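Local coordinates for protein valine-pyruvate aminotransferase (Salmonella typhimurium, PDB 3G7Q) that catalyses the pyridoxal 5'-phosphate-dependent transfer of an amino group between valine and pyruvate, a reaction involved in alanine biosynthesis, at residues V170-L175 with D206-Q211; E200-L205 with R235-P240; S109-L114 with M183-R188. All coordinates share one frame; numbering follows the deposited sequence.

Contact 1 (V170-L175 with D206-Q211); sequences VDFEHL and DRLANQ
Leu208 projects from helix 206-211 toward the loop 170-175, where its CD1 methyl is received by both Phe172 and Leu175. The aromatic ring meets this methyl with its rim, close to the ring plane: Phe172 CE1 lies 4.0 Å from Leu208 CD1, and the adjoining ring atom, Phe172 CD1, is almost as near. Leu175 approaches the same methyl on a different line, bringing its CD2 to 4.2 Å from Leu208 CD1. The ring is set in this direction by chi1 of -73°, which places CG opposite the carbonyl carbon. One ring face is backed from within the loop, since Val170 CG1 stands 3.4 Å above the ring plane, over the centre of Phe172.

The loop has its own polar clasp. His174 ND1 donates a nearly straight hydrogen bond (163°) to Asp171 OD2, at 2.7 Å, reaching the syn side of the carboxylate while the acceptor lies in the imidazole plane. Phe172 also packs on Lys204 and Leu205 of helix 199-211, and Leu208 on Ile177.

Contact 1 thus fastens the connection between strands 165-169 and 181-187 to the C-terminal half of helix 199-211, near the protein surface. What passes between Leu208 and the Phe172/Leu175 pair is apolar contact only, dispersive and hydrophobic, while the loop is also tied to the helix by a hydrogen bond from Val170 N to Glu201 OE2.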
loop_
_atom_site.group_PDB
_atom_site.type_symbol
_atom_site.label_atom_id
_atom_site.label_comp_id
_atom_site.label_asym_id
_atom_site.label_seq_id
_atom_site.Cartn_x
_atom_site.Cartn_y
_atom_site.Cartn_z
ATOM N N VAL A 170 4.960 -7.934 31.792
ATOM C CA VAL A 170 4.195 -9.127 31.420
ATOM C C VAL A 170 3.844 -9.886 32.688
ATOM O O VAL A 170 4.718 -10.176 33.512
ATOM C CB VAL A 170 4.989 -10.067 30.494
ATOM C CG1 VAL A 170 4.168 -11.347 30.180
ATOM C CG2 VAL A 170 5.448 -9.369 29.188
ATOM N N ASP A 171 2.569 -10.217 32.870
ATOM C CA ASP A 171 2.122 -11.035 34.006
ATOM C C ASP A 171 2.131 -12.496 33.553
ATOM O O ASP A 171 1.129 -13.016 33.055
ATOM C CB ASP A 171 0.737 -10.574 34.460
ATOM C CG ASP A 171 0.155 -11.424 35.554
ATOM O OD1 ASP A 171 0.845 -12.330 36.063
ATOM O OD2 ASP A 171 -1.032 -11.183 35.899
ATOM N N PHE A 172 3.271 -13.164 33.718
ATOM C CA PHE A 172 3.400 -14.530 33.222
ATOM C C PHE A 172 2.511 -15.533 33.963
ATOM O O PHE A 172 2.081 -16.516 33.365
ATOM C CB PHE A 172 4.864 -14.992 33.231
ATOM C CG PHE A 172 5.688 -14.362 32.151
ATOM C CD1 PHE A 172 5.625 -14.847 30.854
ATOM C CD2 PHE A 172 6.516 -13.283 32.425
ATOM C CE1 PHE A 172 6.371 -14.269 29.844
ATOM C CE2 PHE A 172 7.257 -12.702 31.417
ATOM C CZ PHE A 172 7.185 -13.205 30.125
ATOM N N GLU A 173 2.210 -15.251 35.224
ATOM C CA GLU A 173 1.393 -16.144 36.050
ATOM C C GLU A 173 -0.002 -16.328 35.475
ATOM O O GLU A 173 -0.574 -17.408 35.596
ATOM C CB GLU A 173 1.280 -15.639 37.497
ATOM C CG GLU A 173 2.533 -15.828 38.351
ATOM C CD GLU A 173 3.745 -15.026 37.861
ATOM O OE1 GLU A 173 3.568 -13.901 37.291
ATOM O OE2 GLU A 173 4.879 -15.537 38.051
ATOM N N HIS A 174 -0.535 -15.285 34.833
ATOM C CA HIS A 174 -1.870 -15.332 34.250
ATOM C C HIS A 174 -1.879 -15.255 32.740
ATOM O O HIS A 174 -2.936 -15.043 32.141
ATOM C CB HIS A 174 -2.713 -14.196 34.826
ATOM C CG HIS A 174 -2.770 -14.219 36.317
ATOM N ND1 HIS A 174 -2.100 -13.309 37.103
ATOM C CD2 HIS A 174 -3.365 -15.088 37.168
ATOM C CE1 HIS A 174 -2.296 -13.604 38.375
ATOM N NE2 HIS A 174 -3.055 -14.683 38.442
ATOM N N LEU A 175 -0.716 -15.431 32.110
ATOM C CA LEU A 175 -0.643 -15.398 30.663
ATOM C C LEU A 175 -1.109 -16.734 30.093
ATOM O O LEU A 175 -0.508 -17.778 30.353
ATOM C CB LEU A 175 0.781 -15.089 30.206
ATOM C CG LEU A 175 0.954 -14.859 28.705
ATOM C CD1 LEU A 175 0.232 -13.588 28.268
ATOM C CD2 LEU A 175 2.435 -14.813 28.373
ATOM N N ASP A 206 9.840 -15.637 23.804
ATOM C CA ASP A 206 10.472 -16.352 22.689
ATOM C C ASP A 206 10.415 -17.863 22.961
ATOM O O ASP A 206 10.131 -18.640 22.061
ATOM C CB ASP A 206 11.918 -15.882 22.522
ATOM C CG ASP A 206 12.660 -16.591 21.391
ATOM O OD1 ASP A 206 12.211 -16.573 20.244
ATOM O OD2 ASP A 206 13.746 -17.123 21.677
ATOM N N ARG A 207 10.686 -18.268 24.199
ATOM C CA ARG A 207 10.625 -19.689 24.566
ATOM C C ARG A 207 9.182 -20.216 24.509
ATOM O O ARG A 207 8.949 -21.326 24.035
ATOM C CB ARG A 207 11.268 -19.936 25.946
ATOM C CG ARG A 207 12.776 -19.617 25.990
ATOM C CD ARG A 207 13.478 -20.050 27.300
ATOM N NE ARG A 207 12.900 -19.486 28.526
ATOM C CZ ARG A 207 13.200 -18.314 29.101
ATOM N NH1 ARG A 207 14.077 -17.441 28.587
ATOM N NH2 ARG A 207 12.576 -17.995 30.225
ATOM N N LEU A 208 8.226 -19.439 25.008
ATOM C CA LEU A 208 6.813 -19.811 24.940
ATOM C C LEU A 208 6.330 -19.951 23.488
ATOM O O LEU A 208 5.686 -20.945 23.148
ATOM C CB LEU A 208 5.940 -18.816 25.714
ATOM C CG LEU A 208 6.037 -18.878 27.240
ATOM C CD1 LEU A 208 5.490 -17.620 27.876
ATOM C CD2 LEU A 208 5.347 -20.150 27.806
ATOM N N ALA A 209 6.687 -18.991 22.632
ATOM C CA ALA A 209 6.298 -19.035 21.217
ATOM C C ALA A 209 6.833 -20.309 20.561
ATOM O O ALA A 209 6.095 -21.010 19.840
ATOM C CB ALA A 209 6.790 -17.787 20.465
ATOM N N ASN A 210 8.105 -20.608 20.814
ATOM C CA ASN A 210 8.729 -21.802 20.257
ATOM C C ASN A 210 8.026 -23.055 20.762
ATOM O O ASN A 210 7.713 -23.953 19.987
ATOM C CB ASN A 210 10.204 -21.869 20.628
ATOM C CG ASN A 210 10.932 -22.965 19.887
ATOM O OD1 ASN A 210 11.337 -23.958 20.478
ATOM N ND2 ASN A 210 11.058 -22.808 18.577
ATOM N N GLN A 211 7.774 -23.097 22.070
ATOM C CA GLN A 211 7.082 -24.220 22.695
ATOM C C GLN A 211 5.689 -24.453 22.130
ATOM O O GLN A 211 5.258 -25.597 22.004
ATOM C CB GLN A 211 6.963 -24.008 24.196
ATOM C CG GLN A 211 8.246 -24.240 24.956
ATOM C CD GLN A 211 8.137 -23.850 26.432
ATOM O OE1 GLN A 211 9.138 -23.873 27.152
ATOM N NE2 GLN A 211 6.925 -23.516 26.892
#

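Contact 2 (E200-L205 with R235-P240); sequences EELMKL and RPLWNP
Leu202 and Leu237 supply the apolar meeting point between helix segment 200-205 and the loop 235-240. Coming from the start of the segment, Glu201 turns to another side of the helix, where its OE2 is hydrogen-bonded to His169 ND1 and its OE1 to Thr198 N.

One residue on, Leu202 points at the loop. Its branch point touches Leu237, with Leu202 CG 3.8 Å from Leu237 CD2, and one of its methyls adds a second approach, Leu202 CD2 to Leu237 CD2, at 3.9 Å. Both leucines hold CG anti to the backbone N (chi1 -169° for Leu202, -179° for Leu237), and the two side chains run past each other in opposite directions, so that the CD2 methyl of Leu237 rests alongside the fork of Leu202 instead of meeting it end-on.

Leu202 also reaches Leu216 and Ile218, which places it between the loop and the sheet. The helix is the middle element of a beta-alpha-beta crossover: strand 181-187 leads into helix 199-211, which returns the chain to the neighbouring parallel strand 216-219 in the large sheet of this class I/II aminotransferase.

Met203, present as selenomethionine, leaves the helix at an angle to the loop, yet the end of its chain, SE and CE alike, comes near the guanidinium group of Arg235 where both side chains are exposed. Met203 CE lies 4.3 Å from Arg235 NH1, a loose and oblique approach that rests on one of two modelled conformers of Met203 and is therefore tentative. The backbone of Arg235 is held more firmly, its N bonded to Asp199 OD1 and its O to Arg188 NH1.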
loop_
_atom_site.group_PDB
_atom_site.type_symbol
_atom_site.label_atom_id
_atom_site.label_comp_id
_atom_site.label_asym_id
_atom_site.label_seq_id
_atom_site.Cartn_x
_atom_site.Cartn_y
_atom_site.Cartn_z
ATOM N N GLU A 200 14.639 -10.267 29.742
ATOM C CA GLU A 200 14.120 -11.476 30.392
ATOM C C GLU A 200 12.685 -11.774 29.939
ATOM O O GLU A 200 12.344 -12.909 29.632
ATOM C CB GLU A 200 14.194 -11.323 31.906
ATOM C CG GLU A 200 13.885 -12.590 32.700
ATOM N N GLU A 201 11.849 -10.756 29.901
ATOM C CA GLU A 201 10.480 -10.926 29.408
ATOM C C GLU A 201 10.435 -11.405 27.964
ATOM O O GLU A 201 9.679 -12.304 27.600
ATOM C CB GLU A 201 9.709 -9.600 29.496
ATOM C CG GLU A 201 9.343 -9.242 30.934
ATOM C CD GLU A 201 8.798 -7.827 31.097
ATOM O OE1 GLU A 201 9.164 -6.907 30.308
ATOM O OE2 GLU A 201 7.978 -7.633 32.025
ATOM N N LEU A 202 11.256 -10.802 27.124
ATOM C CA LEU A 202 11.262 -11.145 25.713
ATOM C C LEU A 202 11.771 -12.586 25.506
ATOM O O LEU A 202 11.215 -13.318 24.677
ATOM C CB LEU A 202 12.084 -10.105 24.924
ATOM C CG LEU A 202 11.963 -10.173 23.395
ATOM C CD1 LEU A 202 10.524 -9.956 22.965
ATOM C CD2 LEU A 202 12.905 -9.125 22.749
HETATM N N MSE A 203 12.849 -12.967 26.187
HETATM C CA MSE A 203 13.398 -14.323 26.019
HETATM C C MSE A 203 12.409 -15.376 26.448
HETATM O O MSE A 203 12.298 -16.427 25.837
HETATM C CB MSE A 203 14.698 -14.479 26.782
HETATM C CG MSE A 203 15.783 -13.694 26.115
HETATM SE SE MSE A 203 17.514 -14.020 26.844
HETATM C CE MSE A 203 17.340 -13.243 28.668
ATOM N N LYS A 204 11.668 -15.086 27.525
ATOM C CA LYS A 204 10.599 -15.975 28.024
ATOM C C LYS A 204 9.504 -16.117 26.960
ATOM O O LYS A 204 9.116 -17.231 26.603
ATOM C CB LYS A 204 9.980 -15.462 29.336
ATOM C CG LYS A 204 10.825 -15.588 30.601
ATOM C CD LYS A 204 10.011 -15.068 31.793
ATOM C CE LYS A 204 10.785 -14.968 33.085
ATOM N NZ LYS A 204 9.931 -14.374 34.180
ATOM N N LEU A 205 9.028 -14.986 26.435
ATOM C CA LEU A 205 8.042 -15.002 25.332
ATOM C C LEU A 205 8.551 -15.778 24.116
ATOM O O LEU A 205 7.783 -16.503 23.476
ATOM C CB LEU A 205 7.635 -13.582 24.918
ATOM C CG LEU A 205 6.802 -12.776 25.906
ATOM C CD1 LEU A 205 6.593 -11.330 25.418
ATOM C CD2 LEU A 205 5.446 -13.476 26.176
ATOM N N ARG A 235 18.686 -5.810 24.431
ATOM C CA ARG A 235 19.491 -6.672 23.567
ATOM C C ARG A 235 18.675 -7.043 22.348
ATOM O O ARG A 235 17.565 -7.546 22.477
ATOM C CB ARG A 235 19.918 -7.940 24.293
ATOM C CG ARG A 235 20.643 -8.931 23.388
ATOM C CD ARG A 235 21.054 -10.208 24.128
ATOM N NE ARG A 235 21.717 -9.817 25.342
ATOM C CZ ARG A 235 21.210 -9.855 26.572
ATOM N NH1 ARG A 235 20.018 -10.395 26.830
ATOM N NH2 ARG A 235 21.947 -9.398 27.569
ATOM N N PRO A 236 19.209 -6.795 21.141
ATOM C CA PRO A 236 18.439 -7.207 19.969
ATOM C C PRO A 236 18.268 -8.724 19.915
ATOM O O PRO A 236 19.118 -9.468 20.447
ATOM C CB PRO A 236 19.282 -6.686 18.800
ATOM C CG PRO A 236 20.137 -5.591 19.410
ATOM C CD PRO A 236 20.450 -6.098 20.762
ATOM N N LEU A 237 17.179 -9.167 19.296
ATOM C CA LEU A 237 16.844 -10.576 19.202
ATOM C C LEU A 237 16.301 -10.950 17.844
ATOM O O LEU A 237 15.364 -10.323 17.353
ATOM C CB LEU A 237 15.760 -10.941 20.224
ATOM C CG LEU A 237 15.276 -12.411 20.302
ATOM C CD1 LEU A 237 16.383 -13.353 20.730
ATOM C CD2 LEU A 237 14.064 -12.570 21.244
ATOM N N TRP A 238 16.885 -11.975 17.241
ATOM C CA TRP A 238 16.296 -12.562 16.038
ATOM C C TRP A 238 16.688 -14.029 15.950
ATOM O O TRP A 238 17.812 -14.415 16.317
ATOM C CB TRP A 238 16.653 -11.848 14.727
ATOM C CG TRP A 238 15.780 -12.402 13.594
ATOM C CD1 TRP A 238 14.491 -12.026 13.293
ATOM C CD2 TRP A 238 16.110 -13.443 12.668
ATOM N NE1 TRP A 238 14.006 -12.777 12.247
ATOM C CE2 TRP A 238 14.984 -13.640 11.835
ATOM C CE3 TRP A 238 17.249 -14.217 12.453
ATOM C CZ2 TRP A 238 14.967 -14.585 10.815
ATOM C CZ3 TRP A 238 17.230 -15.152 11.462
ATOM C CH2 TRP A 238 16.096 -15.329 10.640
ATOM N N ASN A 239 15.708 -14.848 15.580
ATOM C CA ASN A 239 15.929 -16.263 15.269
ATOM C C ASN A 239 14.824 -16.639 14.287
ATOM O O ASN A 239 13.901 -15.843 14.062
ATOM C CB ASN A 239 15.995 -17.136 16.527
ATOM C CG ASN A 239 14.712 -17.145 17.311
ATOM O OD1 ASN A 239 13.664 -17.484 16.786
ATOM N ND2 ASN A 239 14.801 -16.809 18.599
ATOM N N PRO A 240 14.917 -17.813 13.656
ATOM C CA PRO A 240 13.897 -18.152 12.645
ATOM C C PRO A 240 12.417 -18.198 13.077
ATOM O O PRO A 240 11.559 -18.234 12.196
ATOM C CB PRO A 240 14.353 -19.531 12.160
ATOM C CG PRO A 240 15.818 -19.518 12.366
ATOM C CD PRO A 240 15.975 -18.832 13.705
#

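Contact 3 (S109-L114 with M183-R188); sequences SAFFYL and MICVSR
Helix 107-118 lies against one face of the large mixed sheet, and its segment 109-114 packs on the inner strand 181-187 through residues one turn apart on the helix and two apart on the strand. Phe111 sits opposite Cys185 and Leu114 opposite Met183, the latter pair being the closer in backbone, with CA atoms 8.8 Å apart.

Phe111 CE1 is 3.7 Å from Cys185 SG in the cysteine conformer described, one of two modelled. The sulfur stands 4.8 Å from the centroid of the Phe111 ring and 62° off its normal, an oblique sulfur-aromatic contact. In this conformer Cys185 directs its SG toward the Phe111 ring by holding it anti to the backbone N (chi1 -171°).

Met183, a selenomethionine here, reaches the helix with its selenium. Chi1 of 48° wedges CG between the backbone N and the carbonyl carbon, and a bend at chi3 folds the methyl back, leaving the selenium against the backbone and root of Leu114: Met183 SE is 4.0 Å from Leu114 O and 4.2 Å from Leu114 CB. All four residues are buried, and Val217 of the adjacent strand touches Phe111, Leu114 and Met183, joining the same buried layer.

At the start of the helix segment, Ser109 packs on Ser279 of the second subunit. Along the strand, Met183 and Cys185 face this helix, whereas Val186 points away from it, toward the other face of the sheet. Such a helix-sheet-helix layering, around a largely parallel seven-stranded sheet, is typical of the large domain of fold type I pyridoxal-phosphate enzymes.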
loop_
_atom_site.group_PDB
_atom_site.type_symbol
_atom_site.label_atom_id
_atom_site.label_comp_id
_atom_site.label_asym_id
_atom_site.label_seq_id
_atom_site.Cartn_x
_atom_site.Cartn_y
_atom_site.Cartn_z
ATOM N N SER A 109 0.269 -2.229 6.985
ATOM C CA SER A 109 0.008 -3.249 5.970
ATOM C C SER A 109 0.756 -4.544 6.335
ATOM O O SER A 109 0.293 -5.651 6.064
ATOM C CB SER A 109 0.437 -2.765 4.589
ATOM O OG SER A 109 1.810 -2.397 4.607
ATOM N N ALA A 110 1.944 -4.399 6.907
ATOM C CA ALA A 110 2.692 -5.556 7.390
ATOM C C ALA A 110 1.834 -6.388 8.357
ATOM O O ALA A 110 1.696 -7.592 8.177
ATOM C CB ALA A 110 3.969 -5.100 8.061
ATOM N N PHE A 111 1.229 -5.748 9.356
ATOM C CA PHE A 111 0.421 -6.509 10.326
ATOM C C PHE A 111 -0.857 -7.099 9.733
ATOM O O PHE A 111 -1.269 -8.199 10.120
ATOM C CB PHE A 111 0.193 -5.693 11.595
ATOM C CG PHE A 111 1.437 -5.588 12.413
ATOM C CD1 PHE A 111 1.798 -6.621 13.268
ATOM C CD2 PHE A 111 2.306 -4.524 12.256
ATOM C CE1 PHE A 111 2.967 -6.553 13.990
ATOM C CE2 PHE A 111 3.471 -4.457 12.963
ATOM C CZ PHE A 111 3.802 -5.483 13.833
ATOM N N PHE A 112 -1.454 -6.403 8.762
ATOM C CA PHE A 112 -2.605 -6.934 8.070
ATOM C C PHE A 112 -2.262 -8.275 7.431
ATOM O O PHE A 112 -3.042 -9.226 7.505
ATOM C CB PHE A 112 -3.105 -5.944 7.004
ATOM C CG PHE A 112 -4.313 -6.415 6.278
ATOM C CD1 PHE A 112 -5.560 -6.394 6.896
ATOM C CD2 PHE A 112 -4.219 -6.898 4.985
ATOM C CE1 PHE A 112 -6.686 -6.847 6.230
ATOM C CE2 PHE A 112 -5.327 -7.342 4.321
ATOM C CZ PHE A 112 -6.564 -7.323 4.935
ATOM N N TYR A 113 -1.100 -8.366 6.786
ATOM C CA TYR A 113 -0.682 -9.649 6.212
ATOM C C TYR A 113 -0.450 -10.706 7.297
ATOM O O TYR A 113 -0.927 -11.832 7.186
ATOM C CB TYR A 113 0.601 -9.534 5.373
ATOM C CG TYR A 113 0.465 -8.673 4.137
ATOM C CD1 TYR A 113 -0.544 -8.916 3.208
ATOM C CD2 TYR A 113 1.372 -7.656 3.862
ATOM C CE1 TYR A 113 -0.682 -8.131 2.068
ATOM C CE2 TYR A 113 1.248 -6.873 2.713
ATOM C CZ TYR A 113 0.215 -7.111 1.831
ATOM O OH TYR A 113 0.082 -6.339 0.695
ATOM N N LEU A 114 0.267 -10.339 8.346
ATOM C CA LEU A 114 0.575 -11.312 9.398
ATOM C C LEU A 114 -0.693 -11.826 10.055
ATOM O O LEU A 114 -0.850 -13.038 10.196
ATOM C CB LEU A 114 1.547 -10.708 10.425
ATOM C CG LEU A 114 2.914 -10.308 9.835
ATOM C CD1 LEU A 114 3.742 -9.571 10.890
ATOM C CD2 LEU A 114 3.639 -11.523 9.262
HETATM N N MSE A 183 -0.484 -16.300 17.087
HETATM C CA MSE A 183 0.770 -15.559 17.146
HETATM C C MSE A 183 0.801 -14.687 18.375
HETATM O O MSE A 183 -0.247 -14.331 18.924
HETATM C CB MSE A 183 0.977 -14.689 15.897
HETATM C CG MSE A 183 -0.203 -13.847 15.475
HETATM SE SE MSE A 183 0.270 -12.630 13.971
HETATM C CE MSE A 183 0.793 -11.321 14.867
ATOM N N ILE A 184 2.022 -14.346 18.784
ATOM C CA ILE A 184 2.274 -13.499 19.937
ATOM C C ILE A 184 2.870 -12.220 19.361
ATOM O O ILE A 184 3.814 -12.283 18.581
ATOM C CB ILE A 184 3.248 -14.156 20.906
ATOM C CG1 ILE A 184 2.695 -15.514 21.369
ATOM C CG2 ILE A 184 3.527 -13.218 22.076
ATOM C CD1 ILE A 184 3.590 -16.287 22.375
ATOM N N CYS A 185 2.325 -11.075 19.750
ATOM C CA CYS A 185 2.752 -9.813 19.167
ATOM C C CYS A 185 3.141 -8.771 20.207
ATOM O O CYS A 185 2.370 -8.491 21.113
ATOM C CB CYS A 185 1.614 -9.279 18.309
ATOM S SG CYS A 185 2.077 -7.868 17.318
ATOM N N VAL A 186 4.334 -8.194 20.062
ATOM C CA VAL A 186 4.830 -7.156 20.955
ATOM C C VAL A 186 5.530 -6.101 20.093
ATOM O O VAL A 186 5.834 -6.338 18.932
ATOM C CB VAL A 186 5.826 -7.683 22.006
ATOM C CG1 VAL A 186 5.185 -8.673 22.928
ATOM C CG2 VAL A 186 7.059 -8.295 21.330
ATOM N N SER A 187 5.735 -4.918 20.642
ATOM C CA SER A 187 6.505 -3.868 19.961
ATOM C C SER A 187 7.647 -3.545 20.913
ATOM O O SER A 187 7.548 -3.839 22.115
ATOM C CB SER A 187 5.651 -2.644 19.654
ATOM O OG SER A 187 5.054 -2.152 20.851
ATOM N N ARG A 188 8.745 -2.972 20.398
ATOM C CA ARG A 188 9.889 -2.655 21.243
ATOM C C ARG A 188 10.817 -1.660 20.576
ATOM O O ARG A 188 11.521 -2.026 19.633
ATOM C CB ARG A 188 10.688 -3.933 21.546
ATOM C CG ARG A 188 11.686 -3.841 22.672
ATOM C CD ARG A 188 12.513 -5.113 22.729
ATOM N NE ARG A 188 13.142 -5.323 24.018
ATOM C CZ ARG A 188 14.300 -5.969 24.212
ATOM N NH1 ARG A 188 15.016 -6.417 23.183
ATOM N NH2 ARG A 188 14.776 -6.135 25.427
#

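From the N terminus, helix segment 109-114 opens contact 3, and loop 170-175 opens contact 1 before strand segment 183-188 closes contact 3, so these two cross. Helix 199-211 then serves both remaining contacts: 200-205 opens contact 2, 206-211 closes contact 1, and 235-240 closes contact 2, giving a second crossing. Contacts 3 and 2 follow in series. Strand 181-187, the strand of contact 3, has helix 107-118 on one face; against its other face packs helix 199-211 of contacts 1 and 2, where Ile184 meets Ala209 and Val186 meets Leu205. A hydrogen bond between Asn239 ND2 and Asp206 OD1 joins contacts 1 and 2.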